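Local coordinates for endoglucanase FnCel5A (Fervidobacterium nodosum, PDB 3NCO), which probably hydrolyses internal beta-1,4-glucosidic bonds in cellulose, as a glycoside hydrolase of family 5 built on a TIM barrel, at residues 74-79 / 123-128; 107-112 / 145-150; 199-204 / 255-260. One frame throughout, in Å; residues are numbered along the deposited sequence.

Interaction 1. Residues 74-79 / 123-128; sequences YEIDKF and WKQVAQ
Q125 reaches out of helix 112-130 and clamps the backbone on both sides of E75 with its carboxamide. Its CG is anti to the carbonyl carbon (chi1 -71°), and the chain runs straight on from there, carrying the amide out to the backbone of 74-76. NE2 gives a nearly straight hydrogen bond to Y74 O (2.9 Å, 169° at the hydrogen); the acceptor lies in the amide plane of Q125, although the donor stands well above the Y74 carbonyl plane. On the other branch OE1 accepts from I76 N at 2.9 Å, so two bonds fix the rotation of the amide. NE2 still reaches a further acceptor in E121 O, one helical turn back. Exposed E75 bends at chi2 and crosses Q125 at about a right angle, its carboxylate OE1 3.5 Å from Q125 OE1 with the two planes almost perpendicular, an approach of two oxygens and not a bond. I76 runs past Q125 in the opposite direction: CG1, anti to its own carbonyl carbon (chi1 -59°), lies 3.5 Å from Q125 OE1, and CD1 rests 3.7 Å from Q125 CB. The same CD1 touches V126 CG2 at 3.8 Å, the two side chains crossing at about a right angle. This apolar side is buried and shared with W64, which touches both I76 and V126. The contact thus ties the turn leading into helix 78-93, itself bonded back to S69 and H67, to the flank of helix 112-130, whose W123 packs on helix 151-168 in the outer layer of the barrel.

Interaction 2. Residues 107-112 / 145-150; sequences ELYQAP and PAQNLT
L149 fits against P112 and L108, and this is the tightly packed part of the contact, with L149 and L108 buried. Its CG is anti to the backbone N (chi1 -173°), and the two methyls beyond part company: CD1 meets P112 CB at 3.7 Å and CD2 faces L108 CG at 4.0 Å. Beside them the Y109 ring turns its edge to residues 145-146, CE1 lying 3.5 Å from A146 N in the ring plane and also touching A146 CB. At its far end Y109 OH is bonded to E144 O. Residues 146-149 form a type II' beta turn, with Q147 at the position of positive phi, in the loop that joins strand 137-140 of the TIM barrel to helix 151-168. The turn docks on the last residues of helix 106-110: N148 N bonds to Y109 O at 2.9 Å. N148 ND2 adds a straighter bond to Q110 O (2.8 Å, 170°), which lies close to the N148 amide plane. Replacing N148 by an alanine would probably leave Q110 O without its amide partner. Toward solvent the fit is looser. The side chain of Q110 runs alongside N148 in the same direction, OE1 no nearer than 3.8 Å to ND2, while exposed Q147 brings NE2 only to 4.0 Å from Y109 CB.

Interaction 3. Residues 199-204 / 255-260; sequences IVSFHY and PIFLGE
Two adjacent parallel strands of the eight-stranded TIM barrel, 198-204 and 256-261, meet here, with S201 beside F257 and F202 beside L258. V200 N bonds to P255 O, and V200 O takes F257 N at 2.9 Å. F257 O is gripped twice, by F202 N and by S201 OG (2.9 Å), the hydroxyl coming from above the carbonyl plane; OG gets there by standing anti to its backbone N (chi1 178°). G259 N then bonds to F202 O, and its lack of a side chain suits the place, since a CB would run into S201 OG. Y204 N closes the pairing on E260 O at 3.0 Å. On the face of V200 and F202, L258 CD1 lies over the F202 ring, 4.1 Å from its centroid, while I256 CG2 touches the ring edge at 3.7 Å from CE2. On the face of S201 and H203, E260 lays CG over the centre of the H203 ring, 3.7 Å from the centroid, and stacks its carboxylate 22° from the ring plane. E260's place on strand 256-261 is consistent with the nucleophile of family 5 relatives; OE1 is hydrogen-bonded to Y205 OH, OE2 salt-bridged to R59, and H203 ND1 bonded to E144 OE2. Outside the barrel helix 232-252 covers I256 and L258; helix 12-20 packs on P255 and F257, and strand 174-177 neighbours the other edge of strand 198-204.

How the interactions relate
Interaction 3 is the core contact, every touching residue buried and its centre about 7 Å from that of the chain; interactions 1 and 2 lie about 20 and 18 Å out and are partly open to solvent. Chemistry follows place: two barrel strands share a series of backbone bonds in 199-204 / 255-260, whereas in the peripheral contacts one amide side chain, Q125 or N148, reaches backbone atoms of the partner, with one backbone bond added in interaction 2. Interactions 1 and 2 alternate along the chain and share helix 112-130, P112 at its start and Q125 further along. None touches another, yet E144 connects interactions 2 and 3, its carbonyl bonded to Y109 and its carboxylate to H203.

Interaction 1. Residues 74-79 / 123-128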
ATOM      1  N   TYR A  74      11.750 -11.268 -19.658  1.00 23.51           N
ATOM      2  CA  TYR A  74      11.216 -11.593 -18.309  1.00 22.97           C
ATOM      3  C   TYR A  74       9.699 -11.793 -18.327  1.00 23.17           C
ATOM      4  O   TYR A  74       8.975 -11.193 -17.531  1.00 20.89           O
ATOM      5  CB  TYR A  74      11.576 -10.492 -17.306  1.00 23.64           C
ATOM      6  CG  TYR A  74      13.045 -10.134 -17.344  1.00 22.34           C
ATOM      7  CD1 TYR A  74      14.015 -11.076 -17.014  1.00 25.33           C
ATOM      8  CD2 TYR A  74      13.461  -8.854 -17.746  1.00 21.46           C
ATOM      9  CE1 TYR A  74      15.376 -10.751 -17.097  1.00 26.07           C
ATOM     10  CE2 TYR A  74      14.821  -8.514 -17.837  1.00 22.09           C
ATOM     11  CZ  TYR A  74      15.745  -9.469 -17.502  1.00 24.73           C
ATOM     12  OH  TYR A  74      17.070  -9.140 -17.575  1.00 27.80           O
ATOM     13  N   GLU A  75       9.235 -12.680 -19.194  1.00 23.28           N
ATOM     14  CA  GLU A  75       7.811 -12.967 -19.313  1.00 24.20           C
ATOM     15  C   GLU A  75       7.261 -13.424 -17.975  1.00 22.91           C
ATOM     16  O   GLU A  75       7.826 -14.307 -17.347  1.00 22.44           O
ATOM     17  CB  GLU A  75       7.558 -14.087 -20.321  1.00 26.72           C
ATOM     18  CG  GLU A  75       6.486 -13.751 -21.287  1.00 32.93           C
ATOM     19  CD  GLU A  75       7.039 -12.842 -22.385  1.00 40.71           C
ATOM     20  OE1 GLU A  75       6.861 -11.599 -22.297  1.00 40.10           O
ATOM     21  OE2 GLU A  75       7.665 -13.381 -23.344  1.00 48.05           O
ATOM     22  N   ILE A  76       6.136 -12.840 -17.566  1.00 21.47           N
ATOM     23  CA  ILE A  76       5.432 -13.301 -16.393  1.00 20.54           C
ATOM     24  C   ILE A  76       4.796 -14.684 -16.701  1.00 21.10           C
ATOM     25  O   ILE A  76       4.147 -14.878 -17.748  1.00 21.24           O
ATOM     26  CB  ILE A  76       4.322 -12.307 -16.025  1.00 19.68           C
ATOM     27  CG1 ILE A  76       4.930 -10.922 -15.745  1.00 21.11           C
ATOM     28  CG2 ILE A  76       3.528 -12.843 -14.847  1.00 19.39           C
ATOM     29  CD1 ILE A  76       3.842  -9.825 -15.538  1.00 20.43           C
ATOM     30  N   ASP A  77       4.987 -15.610 -15.763  1.00 20.51           N
ATOM     31  CA  ASP A  77       4.304 -16.906 -15.828  1.00 21.63           C
ATOM     32  C   ASP A  77       2.782 -16.742 -16.046  1.00 21.90           C
ATOM     33  O   ASP A  77       2.083 -16.067 -15.266  1.00 20.32           O
ATOM     34  CB  ASP A  77       4.580 -17.741 -14.575  1.00 21.78           C
ATOM     35  CG  ASP A  77       6.084 -18.047 -14.379  1.00 27.19           C
ATOM     36  OD1 ASP A  77       6.868 -18.156 -15.384  1.00 29.33           O
ATOM     37  OD2 ASP A  77       6.474 -18.222 -13.214  1.00 25.87           O
ATOM     38  N   LYS A  78       2.263 -17.424 -17.067  1.00 22.32           N
ATOM     39  CA  LYS A  78       0.836 -17.306 -17.407  1.00 22.31           C
ATOM     40  C   LYS A  78      -0.109 -17.631 -16.223  1.00 21.43           C
ATOM     41  O   LYS A  78      -1.082 -16.906 -15.932  1.00 22.16           O
ATOM     42  CB  LYS A  78       0.491 -18.173 -18.624  1.00 24.11           C
ATOM     43  CG  LYS A  78      -1.010 -18.184 -18.887  1.00 28.74           C
ATOM     44  CD  LYS A  78      -1.336 -18.827 -20.234  1.00 32.66           C
ATOM     45  CE  LYS A  78      -2.814 -18.565 -20.668  1.00 34.55           C
ATOM     46  NZ  LYS A  78      -3.868 -19.087 -19.740  1.00 39.00           N
ATOM     47  N   PHE A  79       0.197 -18.697 -15.514  1.00 21.86           N
ATOM     48  CA  PHE A  79      -0.643 -19.122 -14.412  1.00 23.08           C
ATOM     49  C   PHE A  79      -0.739 -18.007 -13.371  1.00 21.04           C
ATOM     50  O   PHE A  79      -1.805 -17.758 -12.780  1.00 21.10           O
ATOM     51  CB  PHE A  79      -0.077 -20.386 -13.752  1.00 26.22           C
ATOM     52  CG  PHE A  79      -0.810 -20.791 -12.497  1.00 31.11           C
ATOM     53  CD1 PHE A  79      -1.942 -21.617 -12.581  1.00 34.94           C
ATOM     54  CD2 PHE A  79      -0.389 -20.334 -11.237  1.00 35.76           C
ATOM     55  CE1 PHE A  79      -2.649 -21.992 -11.424  1.00 36.22           C
ATOM     56  CE2 PHE A  79      -1.091 -20.694 -10.074  1.00 36.52           C
ATOM     57  CZ  PHE A  79      -2.223 -21.520 -10.170  1.00 35.58           C
ATOM     58  N   TRP A 123       6.279  -4.208 -15.451  1.00 16.67           N
ATOM     59  CA  TRP A 123       5.196  -3.257 -15.607  1.00 17.11           C
ATOM     60  C   TRP A 123       4.712  -3.099 -17.051  1.00 17.29           C
ATOM     61  O   TRP A 123       3.511  -2.829 -17.292  1.00 17.60           O
ATOM     62  CB  TRP A 123       5.541  -1.931 -14.936  1.00 16.66           C
ATOM     63  CG  TRP A 123       5.056  -1.978 -13.473  1.00 14.90           C
ATOM     64  CD1 TRP A 123       5.830  -2.028 -12.296  1.00 15.86           C
ATOM     65  CD2 TRP A 123       3.705  -2.066 -13.055  1.00 16.65           C
ATOM     66  NE1 TRP A 123       5.002  -2.091 -11.196  1.00 17.14           N
ATOM     67  CE2 TRP A 123       3.694  -2.145 -11.637  1.00 17.72           C
ATOM     68  CE3 TRP A 123       2.488  -2.082 -13.757  1.00 18.55           C
ATOM     69  CZ2 TRP A 123       2.489  -2.225 -10.904  1.00 15.45           C
ATOM     70  CZ3 TRP A 123       1.317  -2.144 -13.060  1.00 16.24           C
ATOM     71  CH2 TRP A 123       1.294  -2.224 -11.629  1.00 16.39           C
ATOM     72  N   LYS A 124       5.610  -3.251 -18.019  1.00 18.52           N
ATOM     73  CA  LYS A 124       5.153  -3.223 -19.415  1.00 19.34           C
ATOM     74  C   LYS A 124       4.096  -4.318 -19.606  1.00 19.21           C
ATOM     75  O   LYS A 124       3.039  -4.107 -20.244  1.00 20.60           O
ATOM     76  CB  LYS A 124       6.340  -3.456 -20.336  1.00 20.66           C
ATOM     77  CG  LYS A 124       5.960  -3.512 -21.801  1.00 25.11           C
ATOM     78  CD  LYS A 124       7.239  -3.565 -22.638  1.00 25.66           C
ATOM     79  CE  LYS A 124       6.949  -3.385 -24.161  1.00 32.46           C
ATOM     80  NZ  LYS A 124       6.663  -1.914 -24.484  1.00 36.84           N
ATOM     81  N   GLN A 125       4.371  -5.480 -19.045  1.00 18.24           N
ATOM     82  CA  GLN A 125       3.469  -6.607 -19.149  1.00 19.62           C
ATOM     83  C   GLN A 125       2.176  -6.455 -18.335  1.00 18.90           C
ATOM     84  O   GLN A 125       1.105  -6.836 -18.817  1.00 19.14           O
ATOM     85  CB  GLN A 125       4.185  -7.847 -18.696  1.00 18.68           C
ATOM     86  CG  GLN A 125       5.221  -8.247 -19.706  1.00 20.36           C
ATOM     87  CD  GLN A 125       5.989  -9.430 -19.197  1.00 21.10           C
ATOM     88  OE1 GLN A 125       5.478 -10.532 -19.212  1.00 22.33           O
ATOM     89  NE2 GLN A 125       7.183  -9.194 -18.647  1.00 21.03           N
ATOM     90  N   VAL A 126       2.272  -6.016 -17.097  1.00 18.53           N
ATOM     91  CA  VAL A 126       1.083  -5.879 -16.251  1.00 17.96           C
ATOM     92  C   VAL A 126       0.168  -4.793 -16.843  1.00 18.82           C
ATOM     93  O   VAL A 126      -1.078  -5.013 -17.003  1.00 19.23           O
ATOM     94  CB  VAL A 126       1.445  -5.515 -14.816  1.00 18.25           C
ATOM     95  CG1 VAL A 126       0.138  -5.336 -13.990  1.00 15.30           C
ATOM     96  CG2 VAL A 126       2.363  -6.583 -14.190  1.00 16.79           C
ATOM     97  N   ALA A 127       0.764  -3.685 -17.267  1.00 18.35           N
ATOM     98  CA  ALA A 127      -0.011  -2.647 -17.951  1.00 18.98           C
ATOM     99  C   ALA A 127      -0.675  -3.184 -19.206  1.00 18.74           C
ATOM    100  O   ALA A 127      -1.836  -2.845 -19.530  1.00 19.68           O
ATOM    101  CB  ALA A 127       0.857  -1.402 -18.291  1.00 18.79           C
ATOM    102  N   GLN A 128       0.054  -3.976 -20.007  1.00 18.95           N
ATOM    103  CA  GLN A 128      -0.578  -4.490 -21.215  1.00 19.54           C
ATOM    104  C   GLN A 128      -1.754  -5.372 -20.831  1.00 19.49           C
ATOM    105  O   GLN A 128      -2.852  -5.295 -21.458  1.00 21.30           O
ATOM    106  CB  GLN A 128       0.408  -5.300 -22.033  1.00 20.80           C
ATOM    107  CG  GLN A 128      -0.230  -6.062 -23.218  1.00 22.95           C
ATOM    108  CD  GLN A 128      -0.628  -5.140 -24.363  1.00 30.04           C
ATOM    109  OE1 GLN A 128      -0.015  -4.103 -24.565  1.00 33.08           O
ATOM    110  NE2 GLN A 128      -1.667  -5.519 -25.109  1.00 33.04           N
TER

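Interaction 2. Residues 107-112 / 145-150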
ATOM      1  N   GLU A 107      15.998  -8.265  -5.022  1.00 18.11           N
ATOM      2  CA  GLU A 107      17.144  -7.889  -5.863  1.00 19.11           C
ATOM      3  C   GLU A 107      17.137  -6.405  -6.267  1.00 19.22           C
ATOM      4  O   GLU A 107      18.184  -5.770  -6.423  1.00 20.54           O
ATOM      5  CB  GLU A 107      17.175  -8.748  -7.131  1.00 19.65           C
ATOM      6  CG  GLU A 107      17.275 -10.252  -6.804  1.00 23.92           C
ATOM      7  CD  GLU A 107      15.920 -11.011  -6.646  1.00 26.92           C
ATOM      8  OE1 GLU A 107      14.789 -10.474  -6.374  1.00 20.52           O
ATOM      9  OE2 GLU A 107      16.003 -12.244  -6.816  1.00 32.33           O
ATOM     10  N   LEU A 108      15.938  -5.858  -6.438  1.00 16.98           N
ATOM     11  CA  LEU A 108      15.810  -4.414  -6.711  1.00 15.97           C
ATOM     12  C   LEU A 108      16.371  -3.539  -5.574  1.00 16.36           C
ATOM     13  O   LEU A 108      17.030  -2.484  -5.815  1.00 15.38           O
ATOM     14  CB  LEU A 108      14.320  -4.073  -7.005  1.00 14.57           C
ATOM     15  CG  LEU A 108      14.040  -2.613  -7.372  1.00 16.48           C
ATOM     16  CD1 LEU A 108      14.825  -2.240  -8.582  1.00 17.43           C
ATOM     17  CD2 LEU A 108      12.527  -2.473  -7.654  1.00 17.02           C
ATOM     18  N   TYR A 109      16.120  -3.965  -4.332  1.00 16.69           N
ATOM     19  CA  TYR A 109      16.656  -3.252  -3.199  1.00 17.51           C
ATOM     20  C   TYR A 109      18.158  -3.290  -3.174  1.00 17.33           C
ATOM     21  O   TYR A 109      18.823  -2.345  -2.717  1.00 17.96           O
ATOM     22  CB  TYR A 109      16.133  -3.872  -1.911  1.00 15.47           C
ATOM     23  CG  TYR A 109      14.707  -3.535  -1.547  1.00 17.81           C
ATOM     24  CD1 TYR A 109      14.339  -2.250  -1.327  1.00 19.79           C
ATOM     25  CD2 TYR A 109      13.710  -4.528  -1.461  1.00 22.11           C
ATOM     26  CE1 TYR A 109      13.049  -1.909  -0.943  1.00 19.45           C
ATOM     27  CE2 TYR A 109      12.384  -4.207  -1.095  1.00 21.95           C
ATOM     28  CZ  TYR A 109      12.068  -2.882  -0.832  1.00 19.17           C
ATOM     29  OH  TYR A 109      10.756  -2.553  -0.448  1.00 20.55           O
ATOM     30  N   GLN A 110      18.736  -4.368  -3.668  1.00 18.35           N
ATOM     31  CA  GLN A 110      20.202  -4.538  -3.592  1.00 19.13           C
ATOM     32  C   GLN A 110      20.987  -4.024  -4.785  1.00 19.49           C
ATOM     33  O   GLN A 110      22.072  -3.476  -4.631  1.00 19.29           O
ATOM     34  CB  GLN A 110      20.572  -6.029  -3.397  1.00 20.61           C
ATOM     35  CG  GLN A 110      22.090  -6.320  -3.334  1.00 25.33           C
ATOM     36  CD  GLN A 110      22.785  -5.764  -2.052  1.00 30.99           C
ATOM     37  OE1 GLN A 110      22.122  -5.448  -1.047  1.00 33.81           O
ATOM     38  NE2 GLN A 110      24.115  -5.647  -2.101  1.00 31.26           N
ATOM     39  N   ALA A 111      20.438  -4.210  -5.976  1.00 17.67           N
ATOM     40  CA  ALA A 111      21.133  -3.801  -7.213  1.00 18.35           C
ATOM     41  C   ALA A 111      20.159  -3.155  -8.180  1.00 18.90           C
ATOM     42  O   ALA A 111      19.808  -3.769  -9.216  1.00 19.62           O
ATOM     43  CB  ALA A 111      21.862  -4.953  -7.846  1.00 19.03           C
ATOM     44  N   PRO A 112      19.689  -1.938  -7.841  1.00 17.39           N
ATOM     45  CA  PRO A 112      18.647  -1.325  -8.699  1.00 16.84           C
ATOM     46  C   PRO A 112      19.140  -1.020 -10.117  1.00 18.88           C
ATOM     47  O   PRO A 112      18.304  -0.992 -11.041  1.00 17.47           O
ATOM     48  CB  PRO A 112      18.293  -0.012  -7.961  1.00 17.92           C
ATOM     49  CG  PRO A 112      19.552   0.280  -7.100  1.00 16.85           C
ATOM     50  CD  PRO A 112      19.993  -1.098  -6.656  1.00 18.49           C
ATOM     51  N   PRO A 145      10.316   1.866  -1.780  1.00 14.77           N
ATOM     52  CA  PRO A 145      11.668   1.920  -2.232  1.00 15.32           C
ATOM     53  C   PRO A 145      12.539   2.091  -1.015  1.00 15.51           C
ATOM     54  O   PRO A 145      12.086   2.729  -0.037  1.00 14.59           O
ATOM     55  CB  PRO A 145      11.709   3.237  -3.017  1.00 15.25           C
ATOM     56  CG  PRO A 145      10.357   3.316  -3.609  1.00 14.48           C
ATOM     57  CD  PRO A 145       9.506   2.959  -2.375  1.00 13.71           C
ATOM     58  N   ALA A 146      13.727   1.491  -1.029  1.00 15.41           N
ATOM     59  CA  ALA A 146      14.663   1.568   0.129  1.00 16.19           C
ATOM     60  C   ALA A 146      15.994   0.950  -0.174  1.00 16.90           C
ATOM     61  O   ALA A 146      16.227   0.508  -1.285  1.00 15.64           O
ATOM     62  CB  ALA A 146      14.083   0.879   1.350  1.00 16.12           C
ATOM     63  N   GLN A 147      16.913   1.023   0.806  1.00 16.70           N
ATOM     64  CA  GLN A 147      18.210   0.391   0.660  1.00 18.29           C
ATOM     65  C   GLN A 147      18.919   1.022  -0.507  1.00 16.90           C
ATOM     66  O   GLN A 147      19.049   2.239  -0.523  1.00 17.40           O
ATOM     67  CB  GLN A 147      18.118  -1.144   0.566  1.00 16.13           C
ATOM     68  CG  GLN A 147      17.598  -1.727   1.904  1.00 21.47           C
ATOM     69  CD  GLN A 147      17.809  -3.230   1.956  1.00 28.46           C
ATOM     70  OE1 GLN A 147      18.952  -3.708   1.922  1.00 35.52           O
ATOM     71  NE2 GLN A 147      16.727  -3.982   2.008  1.00 32.50           N
ATOM     72  N   ASN A 148      19.396   0.245  -1.474  1.00 16.32           N
ATOM     73  CA  ASN A 148      20.225   0.838  -2.537  1.00 16.40           C
ATOM     74  C   ASN A 148      19.382   1.531  -3.600  1.00 15.85           C
ATOM     75  O   ASN A 148      19.901   2.226  -4.463  1.00 16.74           O
ATOM     76  CB  ASN A 148      21.074  -0.238  -3.159  1.00 16.97           C
ATOM     77  CG  ASN A 148      22.200  -0.670  -2.207  1.00 15.54           C
ATOM     78  OD1 ASN A 148      22.566   0.102  -1.274  1.00 16.17           O
ATOM     79  ND2 ASN A 148      22.684  -1.885  -2.367  1.00 14.23           N
ATOM     80  N   LEU A 149      18.096   1.249  -3.601  1.00 14.70           N
ATOM     81  CA  LEU A 149      17.137   2.060  -4.380  1.00 15.04           C
ATOM     82  C   LEU A 149      16.814   3.323  -3.598  1.00 15.42           C
ATOM     83  O   LEU A 149      15.726   3.450  -2.953  1.00 13.78           O
ATOM     84  CB  LEU A 149      15.897   1.257  -4.705  1.00 14.09           C
ATOM     85  CG  LEU A 149      14.865   1.902  -5.652  1.00 14.94           C
ATOM     86  CD1 LEU A 149      15.393   2.148  -7.019  1.00 17.18           C
ATOM     87  CD2 LEU A 149      13.637   0.967  -5.735  1.00 17.06           C
ATOM     88  N   THR A 150      17.831   4.207  -3.615  1.00 14.86           N
ATOM     89  CA  THR A 150      17.821   5.464  -2.861  1.00 16.34           C
ATOM     90  C   THR A 150      16.774   6.400  -3.460  1.00 16.83           C
ATOM     91  O   THR A 150      16.310   6.158  -4.572  1.00 14.29           O
ATOM     92  CB  THR A 150      19.176   6.156  -2.985  1.00 16.54           C
ATOM     93  OG1 THR A 150      19.438   6.390  -4.385  1.00 15.23           O
ATOM     94  CG2 THR A 150      20.282   5.252  -2.448  1.00 18.80           C
TER

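Interaction 3. Residues 199-204 / 255-260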
ATOM      1  N   ILE A 199      -0.810   9.653  -7.749  1.00 15.60           N
ATOM      2  CA  ILE A 199      -1.066   9.884  -6.329  1.00 14.38           C
ATOM      3  C   ILE A 199       0.196   9.488  -5.589  1.00 14.70           C
ATOM      4  O   ILE A 199       0.823   8.479  -5.934  1.00 15.72           O
ATOM      5  CB  ILE A 199      -2.241   8.974  -5.871  1.00 12.56           C
ATOM      6  CG1 ILE A 199      -3.543   9.446  -6.567  1.00 15.92           C
ATOM      7  CG2 ILE A 199      -2.466   9.000  -4.347  1.00 12.04           C
ATOM      8  CD1 ILE A 199      -4.738   8.534  -6.327  1.00 18.17           C
ATOM      9  N   VAL A 200       0.546  10.241  -4.545  1.00 15.21           N
ATOM     10  CA  VAL A 200       1.778   9.885  -3.812  1.00 14.42           C
ATOM     11  C   VAL A 200       1.330   9.135  -2.574  1.00 13.61           C
ATOM     12  O   VAL A 200       0.283   9.453  -1.981  1.00 15.60           O
ATOM     13  CB  VAL A 200       2.565  11.204  -3.433  1.00 16.09           C
ATOM     14  CG1 VAL A 200       3.616  10.945  -2.377  1.00 16.54           C
ATOM     15  CG2 VAL A 200       3.180  11.829  -4.705  1.00 17.08           C
ATOM     16  N   SER A 201       2.103   8.118  -2.187  1.00 14.48           N
ATOM     17  CA  SER A 201       1.744   7.358  -0.988  1.00 13.99           C
ATOM     18  C   SER A 201       2.869   7.249   0.038  1.00 15.19           C
ATOM     19  O   SER A 201       4.004   7.011  -0.333  1.00 16.44           O
ATOM     20  CB  SER A 201       1.309   5.961  -1.425  1.00 16.32           C
ATOM     21  OG  SER A 201       0.992   5.183  -0.301  1.00 13.86           O
ATOM     22  N   PHE A 202       2.512   7.370   1.327  1.00 14.82           N
ATOM     23  CA  PHE A 202       3.496   7.077   2.414  1.00 14.93           C
ATOM     24  C   PHE A 202       2.881   6.044   3.325  1.00 14.99           C
ATOM     25  O   PHE A 202       1.691   5.764   3.178  1.00 14.59           O
ATOM     26  CB  PHE A 202       3.938   8.326   3.211  1.00 14.50           C
ATOM     27  CG  PHE A 202       2.887   8.871   4.181  1.00 15.49           C
ATOM     28  CD1 PHE A 202       3.093   8.816   5.556  1.00 14.18           C
ATOM     29  CD2 PHE A 202       1.714   9.496   3.693  1.00 14.38           C
ATOM     30  CE1 PHE A 202       2.114   9.367   6.458  1.00 16.70           C
ATOM     31  CE2 PHE A 202       0.751  10.015   4.571  1.00 16.39           C
ATOM     32  CZ  PHE A 202       0.958   9.948   5.930  1.00 16.60           C
ATOM     33  N   HIS A 203       3.709   5.410   4.133  1.00 14.01           N
ATOM     34  CA  HIS A 203       3.244   4.445   5.107  1.00 14.23           C
ATOM     35  C   HIS A 203       3.539   4.959   6.490  1.00 15.97           C
ATOM     36  O   HIS A 203       4.535   5.664   6.684  1.00 18.35           O
ATOM     37  CB  HIS A 203       3.976   3.145   4.913  1.00 15.12           C
ATOM     38  CG  HIS A 203       3.695   2.523   3.585  1.00 14.37           C
ATOM     39  ND1 HIS A 203       4.335   1.392   3.156  1.00 16.37           N
ATOM     40  CD2 HIS A 203       2.827   2.878   2.614  1.00 14.86           C
ATOM     41  CE1 HIS A 203       3.866   1.059   1.962  1.00 14.54           C
ATOM     42  NE2 HIS A 203       2.948   1.952   1.610  1.00 12.97           N
ATOM     43  N   TYR A 204       2.674   4.632   7.445  1.00 16.13           N
ATOM     44  CA  TYR A 204       2.797   5.198   8.772  1.00 15.53           C
ATOM     45  C   TYR A 204       2.770   4.133   9.850  1.00 16.08           C
ATOM     46  O   TYR A 204       1.758   3.452  10.035  1.00 17.20           O
ATOM     47  CB  TYR A 204       1.726   6.256   9.086  1.00 15.62           C
ATOM     48  CG  TYR A 204       2.140   7.126  10.268  1.00 14.89           C
ATOM     49  CD1 TYR A 204       3.166   8.063  10.143  1.00 16.15           C
ATOM     50  CD2 TYR A 204       1.489   7.003  11.508  1.00 16.36           C
ATOM     51  CE1 TYR A 204       3.540   8.836  11.261  1.00 13.35           C
ATOM     52  CE2 TYR A 204       1.839   7.754  12.603  1.00 18.86           C
ATOM     53  CZ  TYR A 204       2.859   8.671  12.471  1.00 18.96           C
ATOM     54  OH  TYR A 204       3.205   9.451  13.526  1.00 18.74           O
ATOM     55  N   PRO A 255      -2.314  14.478  -4.705  1.00 16.38           N
ATOM     56  CA  PRO A 255      -3.046  13.890  -3.576  1.00 15.44           C
ATOM     57  C   PRO A 255      -2.196  12.850  -2.856  1.00 16.37           C
ATOM     58  O   PRO A 255      -1.223  12.359  -3.422  1.00 17.46           O
ATOM     59  CB  PRO A 255      -4.208  13.145  -4.241  1.00 15.18           C
ATOM     60  CG  PRO A 255      -4.104  13.355  -5.706  1.00 18.25           C
ATOM     61  CD  PRO A 255      -2.726  13.907  -6.001  1.00 17.60           C
ATOM     62  N   ILE A 256      -2.610  12.512  -1.625  1.00 15.78           N
ATOM     63  CA  ILE A 256      -1.855  11.602  -0.781  1.00 15.32           C
ATOM     64  C   ILE A 256      -2.741  10.422  -0.338  1.00 15.35           C
ATOM     65  O   ILE A 256      -3.839  10.627   0.205  1.00 16.44           O
ATOM     66  CB  ILE A 256      -1.403  12.338   0.518  1.00 14.55           C
ATOM     67  CG1 ILE A 256      -0.403  13.430   0.169  1.00 15.88           C
ATOM     68  CG2 ILE A 256      -0.860  11.367   1.566  1.00 14.27           C
ATOM     69  CD1 ILE A 256       1.009  12.882  -0.205  1.00 15.83           C
ATOM     70  N   PHE A 257      -2.189   9.198  -0.474  1.00 14.28           N
ATOM     71  CA  PHE A 257      -2.783   7.947   0.054  1.00 14.44           C
ATOM     72  C   PHE A 257      -1.871   7.411   1.138  1.00 15.46           C
ATOM     73  O   PHE A 257      -0.667   7.182   0.943  1.00 16.09           O
ATOM     74  CB  PHE A 257      -2.867   6.984  -1.150  1.00 14.70           C
ATOM     75  CG  PHE A 257      -3.108   5.550  -0.829  1.00 13.37           C
ATOM     76  CD1 PHE A 257      -4.135   5.082   0.010  1.00 14.08           C
ATOM     77  CD2 PHE A 257      -2.330   4.622  -1.532  1.00 16.17           C
ATOM     78  CE1 PHE A 257      -4.334   3.697   0.117  1.00 16.15           C
ATOM     79  CE2 PHE A 257      -2.500   3.279  -1.392  1.00 18.53           C
ATOM     80  CZ  PHE A 257      -3.510   2.802  -0.627  1.00 16.26           C
ATOM     81  N   LEU A 258      -2.435   7.240   2.330  1.00 13.93           N
ATOM     82  CA  LEU A 258      -1.699   6.580   3.392  1.00 14.82           C
ATOM     83  C   LEU A 258      -1.890   5.065   3.152  1.00 15.80           C
ATOM     84  O   LEU A 258      -2.936   4.499   3.552  1.00 15.43           O
ATOM     85  CB  LEU A 258      -2.354   7.000   4.742  1.00 13.46           C
ATOM     86  CG  LEU A 258      -1.950   6.203   6.002  1.00 16.23           C
ATOM     87  CD1 LEU A 258      -0.441   6.300   6.160  1.00 15.82           C
ATOM     88  CD2 LEU A 258      -2.655   6.687   7.302  1.00 17.25           C
ATOM     89  N   GLY A 259      -0.909   4.441   2.466  1.00 16.29           N
ATOM     90  CA  GLY A 259      -1.127   3.104   1.916  1.00 16.05           C
ATOM     91  C   GLY A 259      -1.023   1.978   2.889  1.00 16.68           C
ATOM     92  O   GLY A 259      -1.544   0.894   2.639  1.00 16.04           O
ATOM     93  N   GLU A 260      -0.296   2.212   3.992  1.00 16.23           N
ATOM     94  CA  GLU A 260      -0.320   1.226   5.056  1.00 15.57           C
ATOM     95  C   GLU A 260      -0.286   1.961   6.350  1.00 14.94           C
ATOM     96  O   GLU A 260       0.403   2.963   6.510  1.00 14.81           O
ATOM     97  CB  GLU A 260       0.892   0.303   5.033  1.00 15.87           C
ATOM     98  CG  GLU A 260       1.043  -0.483   3.787  1.00 15.70           C
ATOM     99  CD  GLU A 260       2.270  -1.372   3.810  1.00 15.16           C
ATOM    100  OE1 GLU A 260       2.924  -1.534   4.881  1.00 17.98           O
ATOM    101  OE2 GLU A 260       2.717  -1.864   2.687  1.00 13.45           O
TER